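Local coordinates for 450aa long hypothetical fmu protein (Pyrococcus horikoshii, PDB 2YXL), which probably methylates cytosine at carbon 5 in RNA, using S-adenosyl-L-methionine as methyl donor, as an archaeal relative of the bacterial Fmu/RsmB enzymes, at residues Gly14-Ile19 with Ser115-Ser120. Residues are numbered along the deposited sequence; the frame is centred on the assembly and turned at random.
Sequences GIRAII and SDFISS
The ring of F117 lies with one face against R16 and an edge turned to I19. Over that face, R16 CB stands 3.9 Å from the ring centroid, almost straight above it, a CH-pi contact; the arginine chain then heads outward over the CG-CD2 side of the ring, R16 CD reaching 3.5 Å from F117 CD2. With chi1 at 177°, F117 CG is anti to the backbone N, and the ring reaches over to R16 on helix 12-24. The touching is done by CB, CG and CD of R16; the guanidinium, its plane 59° from that of the ring, is not stacked on it. At the edge, near the ring plane, I19 CG2 comes to 4.2 Å from F117 CE1. The same methyl also meets I118, CG2 to CG2 at 4.0 Å, and so bridges two neighbouring residues of the other helix. No hydrogen bond crosses the interface. An alanine in place of F117 would probably leave the methylenes of R16 without the ring face they lie on and I19 CG2 with only I118 of its two partners here, opening a gap between the helices. The segment axes approach to 10.2 Å and cross at -50°, joining helices 12-24 and 104-121 of the all-helical N-terminal region, far from the sinefungin pocket. The H42 ring, steeply inclined to that of F117, meets it and also touches R16, while I19 and I118 both pack on helix 84-99 and I118 also touches helix 124-138.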
# COMPACT_ATOMS: atom_id res chain seq x y z
N GLY A 14 -5.94 -20.71 14.18
CA GLY A 14 -6.41 -19.88 13.08
C GLY A 14 -7.24 -18.71 13.57
O GLY A 14 -7.13 -17.60 13.04
N ILE A 15 -8.07 -18.96 14.58
CA ILE A 15 -8.90 -17.93 15.20
C ILE A 15 -8.04 -16.88 15.89
O ILE A 15 -8.28 -15.68 15.75
CB ILE A 15 -9.94 -18.54 16.20
CG1 ILE A 15 -11.04 -19.30 15.44
CG2 ILE A 15 -10.54 -17.46 17.11
CD1 ILE A 15 -11.93 -18.45 14.54
N ARG A 16 -7.02 -17.33 16.61
CA ARG A 16 -6.09 -16.42 17.28
C ARG A 16 -5.25 -15.66 16.26
O ARG A 16 -4.80 -14.54 16.53
CB ARG A 16 -5.19 -17.18 18.25
CG ARG A 16 -5.93 -17.83 19.42
CD ARG A 16 -4.96 -18.46 20.42
NE ARG A 16 -4.32 -19.65 19.87
CZ ARG A 16 -4.67 -20.90 20.16
NH1 ARG A 16 -5.66 -21.15 21.01
NH2 ARG A 16 -4.03 -21.91 19.59
N ALA A 17 -5.06 -16.26 15.09
CA ALA A 17 -4.24 -15.69 14.03
C ALA A 17 -4.83 -14.42 13.39
O ALA A 17 -4.13 -13.41 13.31
CB ALA A 17 -3.92 -16.74 12.96
N ILE A 18 -6.08 -14.48 12.94
CA ILE A 18 -6.69 -13.30 12.29
C ILE A 18 -6.95 -12.19 13.29
O ILE A 18 -6.84 -11.02 12.94
CB ILE A 18 -8.02 -13.56 11.53
CG1 ILE A 18 -8.53 -14.99 11.71
CG2 ILE A 18 -7.92 -13.11 10.07
CD1 ILE A 18 -9.46 -15.13 12.88
N ILE A 19 -7.32 -12.55 14.52
CA ILE A 19 -7.52 -11.56 15.57
C ILE A 19 -6.23 -10.77 15.78
O ILE A 19 -6.25 -9.54 15.78
CB ILE A 19 -8.02 -12.19 16.90
CG1 ILE A 19 -9.42 -12.78 16.72
CG2 ILE A 19 -8.01 -11.14 18.03
CD1 ILE A 19 -9.90 -13.64 17.88
N SER A 115 -12.36 -15.74 23.02
CA SER A 115 -12.60 -15.12 24.32
C SER A 115 -11.40 -15.28 25.23
O SER A 115 -10.98 -14.33 25.89
CB SER A 115 -13.83 -15.75 24.99
OG SER A 115 -15.01 -15.42 24.29
N ASP A 116 -10.84 -16.49 25.25
CA ASP A 116 -9.69 -16.80 26.09
C ASP A 116 -8.44 -16.07 25.63
O ASP A 116 -7.67 -15.57 26.46
CB ASP A 116 -9.44 -18.31 26.11
CG ASP A 116 -8.53 -18.74 27.25
OD1 ASP A 116 -8.57 -18.11 28.33
OD2 ASP A 116 -7.77 -19.71 27.06
N PHE A 117 -8.25 -16.01 24.32
CA PHE A 117 -7.07 -15.38 23.73
C PHE A 117 -6.98 -13.89 24.04
O PHE A 117 -5.92 -13.40 24.45
CB PHE A 117 -7.01 -15.63 22.22
CG PHE A 117 -5.86 -14.95 21.52
CD1 PHE A 117 -6.10 -14.00 20.54
CD2 PHE A 117 -4.54 -15.27 21.85
CE1 PHE A 117 -5.03 -13.37 19.88
CE2 PHE A 117 -3.48 -14.64 21.21
CZ PHE A 117 -3.72 -13.69 20.22
N ILE A 118 -8.08 -13.16 23.87
CA ILE A 118 -8.07 -11.72 24.12
C ILE A 118 -8.00 -11.39 25.61
O ILE A 118 -7.46 -10.36 26.00
CB ILE A 118 -9.21 -10.94 23.39
CG1 ILE A 118 -10.59 -11.31 23.93
CG2 ILE A 118 -9.12 -11.15 21.87
CD1 ILE A 118 -11.74 -10.56 23.27
N SER A 119 -8.53 -12.30 26.44
CA SER A 119 -8.36 -12.23 27.89
C SER A 119 -6.89 -12.30 28.30
O SER A 119 -6.44 -11.52 29.13
CB SER A 119 -9.13 -13.36 28.59
OG SER A 119 -10.47 -12.98 28.84
N SER A 120 -6.15 -13.24 27.72
CA SER A 120 -4.73 -13.42 28.03
C SER A 120 -3.87 -12.24 27.55
O SER A 120 -2.81 -11.97 28.12
CB SER A 120 -4.20 -14.73 27.45
OG SER A 120 -4.19 -14.68 26.03